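PDB 3TPA: heme-binding protein A from Haemophilus parasuis 29755, which probably binds glutathione in the periplasm as the solute-binding component of a transport system, despite its heme-binding name. Local coordinates for residues Ala24-Phe32 / Ser115-Trp124. The protein carries 1 engineered substitution. Numbering follows the deposited sequence.
Sequences AITNDANDF and SAGTYFYFNW
N27 lies over one face of the F120 ring, its CB 3.6 Å from the ring centroid, a CH-pi contact. CG stands anti to the backbone N (chi1 179°), which carries the amide on across the ring with its plane tilted 35° from it, ND2 near CZ. N27 OD1 then meets the rim of W124, 3.3 Å from W124 CH2 and close to the indole plane. W124 in turn lays CE3 over the centre of the Y121 ring. Y121 also meets F32: its CE1 lies 3.6 Å from CE2 of F32, at the edge of the phenylalanine, with the two ring planes at 56°, while its OH reaches CB of A29. At the other end, I25 splits its branches. Its CG2, anti to the carbonyl carbon, rests 3.5 Å from CE1 of Y119 and also touches CA of G117; CD1 extends to CB of S115. The hydroxyl of Y119 is held elsewhere, by the carbonyl of H112, and S115 OG by D183.

No direct hydrogen bond joins the two segments; water does that work. One molecule takes the N-H of Y121 and can donate to the carbonyls of A24 and T26, a second accepts from F122 N and can donate to A24 O, and a third accepts from T118 N, 3.0 Å from the water oxygen, and donates to the carbonyl of I25. The first two occupy amides in the opening turn of helix 120-124, where N-H groups lack carbonyl partners from a preceding turn. The loop after strand 9-14 is thus fitted to the start of this helix by aromatic and aliphatic surfaces, with bridging water satisfying backbone groups that do not meet directly.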
ATOM      1  N   ALA A  24       5.041  -5.699 -13.492  1.00 13.76           N
ATOM      2  CA  ALA A  24       5.949  -6.646 -12.842  1.00 14.55           C
ATOM      3  C   ALA A  24       7.238  -5.969 -12.349  1.00 18.10           C
ATOM      4  O   ALA A  24       7.830  -6.385 -11.347  1.00 18.41           O
ATOM      5  CB  ALA A  24       6.293  -7.806 -13.791  1.00 17.32           C
ATOM      6  N   ILE A  25       7.672  -4.928 -13.052  1.00 14.87           N
ATOM      7  CA  ILE A  25       8.983  -4.319 -12.768  1.00 20.79           C
ATOM      8  C   ILE A  25       8.924  -2.881 -12.268  1.00 22.13           C
ATOM      9  O   ILE A  25       9.878  -2.128 -12.410  1.00 22.33           O
ATOM     10  CB  ILE A  25       9.930  -4.382 -13.993  1.00 23.29           C
ATOM     11  CG1 ILE A  25       9.316  -3.650 -15.185  1.00 24.17           C
ATOM     12  CG2 ILE A  25      10.213  -5.829 -14.377  1.00 24.68           C
ATOM     13  CD1 ILE A  25      10.264  -3.480 -16.367  1.00 27.62           C
ATOM     14  N   THR A  26       7.803  -2.520 -11.665  1.00 21.57           N
ATOM     15  CA  THR A  26       7.569  -1.158 -11.231  1.00 23.35           C
ATOM     16  C   THR A  26       7.918  -0.987  -9.771  1.00 29.53           C
ATOM     17  O   THR A  26       7.621  -1.849  -8.948  1.00 26.64           O
ATOM     18  CB  THR A  26       6.107  -0.781 -11.419  1.00 26.09           C
ATOM     19  OG1 THR A  26       5.824  -0.696 -12.817  1.00 28.92           O
ATOM     20  CG2 THR A  26       5.808   0.557 -10.757  1.00 32.54           C
ATOM     21  N   ASN A  27       8.542   0.146  -9.470  1.00 34.45           N
ATOM     22  CA  ASN A  27       8.991   0.494  -8.131  1.00 42.26           C
ATOM     23  C   ASN A  27       8.026   1.496  -7.544  1.00 40.11           C
ATOM     24  O   ASN A  27       7.632   1.405  -6.383  1.00 37.38           O
ATOM     25  CB  ASN A  27      10.378   1.131  -8.228  1.00 55.90           C
ATOM     26  CG  ASN A  27      10.929   1.563  -6.880  1.00 69.28           C
ATOM     27  OD1 ASN A  27      10.205   1.638  -5.886  1.00 74.59           O
ATOM     28  ND2 ASN A  27      12.221   1.865  -6.847  1.00 74.90           N
ATOM     29  N   ASP A  28       7.667   2.461  -8.382  1.00 43.11           N
ATOM     30  CA  ASP A  28       6.795   3.567  -8.029  1.00 45.69           C
ATOM     31  C   ASP A  28       5.330   3.195  -8.219  1.00 38.46           C
ATOM     32  O   ASP A  28       4.855   3.114  -9.342  1.00 35.68           O
ATOM     33  CB  ASP A  28       7.150   4.761  -8.924  1.00 52.68           C
ATOM     34  CG  ASP A  28       6.294   5.970  -8.647  1.00 59.34           C
ATOM     35  OD1 ASP A  28       6.482   6.587  -7.579  1.00 65.03           O
ATOM     36  OD2 ASP A  28       5.441   6.305  -9.496  1.00 58.12           O
ATOM     37  N   ALA A  29       4.609   2.978  -7.122  1.00 41.91           N
ATOM     38  CA  ALA A  29       3.219   2.519  -7.211  1.00 39.22           C
ATOM     39  C   ALA A  29       2.343   3.405  -8.122  1.00 33.68           C
ATOM     40  O   ALA A  29       1.334   2.965  -8.668  1.00 32.49           O
ATOM     41  CB  ALA A  29       2.596   2.366  -5.805  1.00 32.53           C
ATOM     42  N   ASN A  30       2.736   4.650  -8.299  1.00 32.31           N
ATOM     43  CA  ASN A  30       1.989   5.528  -9.196  1.00 38.28           C
ATOM     44  C   ASN A  30       1.959   5.101 -10.679  1.00 36.51           C
ATOM     45  O   ASN A  30       1.011   5.437 -11.373  1.00 41.01           O
ATOM     46  CB  ASN A  30       2.430   6.985  -9.032  1.00 51.08           C
ATOM     47  CG  ASN A  30       1.957   7.590  -7.714  1.00 60.04           C
ATOM     48  OD1 ASN A  30       2.716   7.677  -6.749  1.00 66.51           O
ATOM     49  ND2 ASN A  30       0.692   8.000  -7.667  1.00 61.56           N
ATOM     50  N   ASP A  31       2.974   4.360 -11.148  1.00 28.66           N
ATOM     51  CA  ASP A  31       3.008   3.808 -12.522  1.00 22.23           C
ATOM     52  C   ASP A  31       1.892   2.802 -12.792  1.00 18.57           C
ATOM     53  O   ASP A  31       1.507   2.572 -13.922  1.00 21.25           O
ATOM     54  CB  ASP A  31       4.332   3.065 -12.791  1.00 23.78           C
ATOM     55  CG  ASP A  31       5.512   3.999 -13.015  1.00 36.73           C
ATOM     56  OD1 ASP A  31       5.292   5.205 -13.208  1.00 48.03           O
ATOM     57  OD2 ASP A  31       6.664   3.517 -13.018  1.00 32.79           O
ATOM     58  N   PHE A  32       1.432   2.151 -11.735  1.00 21.53           N
ATOM     59  CA  PHE A  32       0.382   1.142 -11.825  1.00 17.53           C
ATOM     60  C   PHE A  32      -0.894   1.714 -12.427  1.00 14.09           C
ATOM     61  O   PHE A  32      -1.598   1.044 -13.168  1.00 20.55           O
ATOM     62  CB  PHE A  32       0.087   0.568 -10.440  1.00 16.53           C
ATOM     63  CG  PHE A  32       1.161  -0.342  -9.902  1.00 15.68           C
ATOM     64  CD1 PHE A  32       1.909  -1.147 -10.743  1.00 18.56           C
ATOM     65  CD2 PHE A  32       1.396  -0.416  -8.534  1.00 23.17           C
ATOM     66  CE1 PHE A  32       2.901  -2.018 -10.223  1.00 20.00           C
ATOM     67  CE2 PHE A  32       2.381  -1.287  -8.009  1.00 18.85           C
ATOM     68  CZ  PHE A  32       3.133  -2.072  -8.855  1.00 12.12           C
ATOM     69  N   SER A 115      14.558  -5.836 -20.020  1.00 28.28           N
ATOM     70  CA  SER A 115      14.367  -4.481 -19.516  1.00 31.14           C
ATOM     71  C   SER A 115      15.183  -4.208 -18.268  1.00 35.93           C
ATOM     72  O   SER A 115      14.906  -3.258 -17.542  1.00 38.06           O
ATOM     73  CB  SER A 115      12.887  -4.211 -19.237  1.00 29.84           C
ATOM     74  OG  SER A 115      12.154  -4.139 -20.449  1.00 28.11           O
ATOM     75  N   ALA A 116      16.192  -5.033 -18.012  1.00 37.91           N
ATOM     76  CA  ALA A 116      17.000  -4.835 -16.819  1.00 38.75           C
ATOM     77  C   ALA A 116      16.046  -4.753 -15.639  1.00 41.28           C
ATOM     78  O   ALA A 116      16.262  -3.998 -14.691  1.00 39.91           O
ATOM     79  CB  ALA A 116      17.822  -3.554 -16.940  1.00 40.08           C
ATOM     80  N   GLY A 117      14.981  -5.545 -15.718  1.00 42.93           N
ATOM     81  CA  GLY A 117      13.899  -5.483 -14.754  1.00 41.68           C
ATOM     82  C   GLY A 117      14.271  -5.917 -13.348  1.00 33.58           C
ATOM     83  O   GLY A 117      15.115  -6.795 -13.160  1.00 33.13           O
ATOM     84  N   THR A 118      13.616  -5.295 -12.369  1.00 28.65           N
ATOM     85  CA  THR A 118      13.795  -5.591 -10.951  1.00 24.65           C
ATOM     86  C   THR A 118      12.423  -5.859 -10.353  1.00 26.56           C
ATOM     87  O   THR A 118      11.494  -5.071 -10.542  1.00 26.70           O
ATOM     88  CB  THR A 118      14.362  -4.384 -10.241  1.00 35.31           C
ATOM     89  OG1 THR A 118      13.620  -3.238 -10.660  1.00 43.38           O
ATOM     90  CG2 THR A 118      15.828  -4.170 -10.618  1.00 36.22           C
ATOM     91  N   TYR A 119      12.289  -6.950  -9.607  1.00 23.64           N
ATOM     92  CA  TYR A 119      10.967  -7.375  -9.173  1.00 20.79           C
ATOM     93  C   TYR A 119      10.711  -6.912  -7.755  1.00 23.11           C
ATOM     94  O   TYR A 119      10.616  -7.708  -6.816  1.00 22.78           O
ATOM     95  CB  TYR A 119      10.806  -8.881  -9.401  1.00 13.05           C
ATOM     96  CG  TYR A 119      11.094  -9.162 -10.855  1.00 16.41           C
ATOM     97  CD1 TYR A 119      10.137  -8.895 -11.829  1.00 17.17           C
ATOM     98  CD2 TYR A 119      12.345  -9.633 -11.268  1.00 16.39           C
ATOM     99  CE1 TYR A 119      10.398  -9.102 -13.180  1.00 19.82           C
ATOM    100  CE2 TYR A 119      12.618  -9.835 -12.621  1.00 23.40           C
ATOM    101  CZ  TYR A 119      11.635  -9.571 -13.569  1.00 20.94           C
ATOM    102  OH  TYR A 119      11.881  -9.770 -14.911  1.00 22.55           O
ATOM    103  N   PHE A 120      10.608  -5.589  -7.632  1.00 20.42           N
ATOM    104  CA  PHE A 120      10.480  -4.929  -6.351  1.00 24.09           C
ATOM    105  C   PHE A 120       9.373  -5.529  -5.505  1.00 16.70           C
ATOM    106  O   PHE A 120       9.547  -5.742  -4.327  1.00 20.50           O
ATOM    107  CB  PHE A 120      10.169  -3.436  -6.532  1.00 30.65           C
ATOM    108  CG  PHE A 120      11.278  -2.649  -7.149  1.00 39.04           C
ATOM    109  CD1 PHE A 120      12.426  -2.362  -6.425  1.00 40.64           C
ATOM    110  CD2 PHE A 120      11.168  -2.180  -8.451  1.00 38.81           C
ATOM    111  CE1 PHE A 120      13.451  -1.637  -6.996  1.00 39.97           C
ATOM    112  CE2 PHE A 120      12.182  -1.447  -9.021  1.00 37.83           C
ATOM    113  CZ  PHE A 120      13.328  -1.175  -8.293  1.00 40.84           C
ATOM    114  N   TYR A 121       8.209  -5.747  -6.096  1.00 17.24           N
ATOM    115  CA  TYR A 121       7.064  -6.170  -5.305  1.00 16.98           C
ATOM    116  C   TYR A 121       7.149  -7.658  -4.975  1.00 21.64           C
ATOM    117  O   TYR A 121       6.845  -8.080  -3.857  1.00 17.77           O
ATOM    118  CB  TYR A 121       5.746  -5.793  -5.995  1.00 21.92           C
ATOM    119  CG  TYR A 121       5.202  -4.450  -5.553  1.00 22.25           C
ATOM    120  CD1 TYR A 121       5.550  -3.286  -6.212  1.00 22.21           C
ATOM    121  CD2 TYR A 121       4.340  -4.353  -4.475  1.00 24.31           C
ATOM    122  CE1 TYR A 121       5.058  -2.065  -5.805  1.00 26.46           C
ATOM    123  CE2 TYR A 121       3.841  -3.126  -4.057  1.00 24.76           C
ATOM    124  CZ  TYR A 121       4.206  -1.986  -4.729  1.00 30.19           C
ATOM    125  OH  TYR A 121       3.716  -0.760  -4.317  1.00 35.38           O
ATOM    126  N   PHE A 122       7.584  -8.463  -5.939  1.00 18.86           N
ATOM    127  CA  PHE A 122       7.789  -9.882  -5.663  1.00 16.98           C
ATOM    128  C   PHE A 122       8.594 -10.055  -4.363  1.00 24.26           C
ATOM    129  O   PHE A 122       8.254 -10.877  -3.505  1.00 17.66           O
ATOM    130  CB  PHE A 122       8.505 -10.542  -6.845  1.00 25.38           C
ATOM    131  CG  PHE A 122       8.533 -12.048  -6.783  1.00 24.21           C
ATOM    132  CD1 PHE A 122       7.456 -12.799  -7.243  1.00 25.30           C
ATOM    133  CD2 PHE A 122       9.638 -12.714  -6.289  1.00 22.92           C
ATOM    134  CE1 PHE A 122       7.485 -14.192  -7.192  1.00 22.05           C
ATOM    135  CE2 PHE A 122       9.670 -14.120  -6.234  1.00 19.79           C
ATOM    136  CZ  PHE A 122       8.596 -14.850  -6.685  1.00 19.79           C
ATOM    137  N   ASN A 123       9.655  -9.256  -4.220  1.00 19.10           N
ATOM    138  CA  ASN A 123      10.520  -9.313  -3.037  1.00 18.86           C
ATOM    139  C   ASN A 123       9.918  -8.634  -1.806  1.00 22.66           C
ATOM    140  O   ASN A 123      10.012  -9.150  -0.694  1.00 18.82           O
ATOM    141  CB  ASN A 123      11.901  -8.714  -3.349  1.00 16.18           C
ATOM    142  CG  ASN A 123      12.723  -9.620  -4.242  1.00 23.42           C
ATOM    143  OD1 ASN A 123      13.288 -10.613  -3.786  1.00 26.77           O
ATOM    144  ND2 ASN A 123      12.770  -9.298  -5.524  1.00 22.74           N
ATOM    145  N   TRP A 124       9.287  -7.483  -2.006  1.00 26.13           N
ATOM    146  CA  TRP A 124       8.660  -6.781  -0.889  1.00 28.31           C
ATOM    147  C   TRP A 124       7.595  -7.639  -0.206  1.00 26.39           C
ATOM    148  O   TRP A 124       7.440  -7.573   1.010  1.00 24.05           O
ATOM    149  CB  TRP A 124       8.075  -5.444  -1.334  1.00 31.52           C
ATOM    150  CG  TRP A 124       9.120  -4.424  -1.687  1.00 47.24           C
ATOM    151  CD1 TRP A 124      10.398  -4.356  -1.200  1.00 52.75           C
ATOM    152  CD2 TRP A 124       8.993  -3.348  -2.626  1.00 54.15           C
ATOM    153  NE1 TRP A 124      11.064  -3.292  -1.761  1.00 56.63           N
ATOM    154  CE2 TRP A 124      10.227  -2.658  -2.642  1.00 54.75           C
ATOM    155  CE3 TRP A 124       7.954  -2.891  -3.448  1.00 55.40           C
ATOM    156  CZ2 TRP A 124      10.447  -1.546  -3.442  1.00 47.70           C
ATOM    157  CZ3 TRP A 124       8.179  -1.788  -4.244  1.00 52.91           C
ATOM    158  CH2 TRP A 124       9.415  -1.126  -4.235  1.00 52.38           C
TER
HETATM  159  O   HOH W   1       7.726  -7.671  -8.659  1.00 12.93           O
HETATM  160  O   HOH W   2       7.479  -4.654  -8.827  1.00 20.42           O
HETATM  161  O   HOH W   3      12.651  -2.556 -13.111  1.00 36.26           O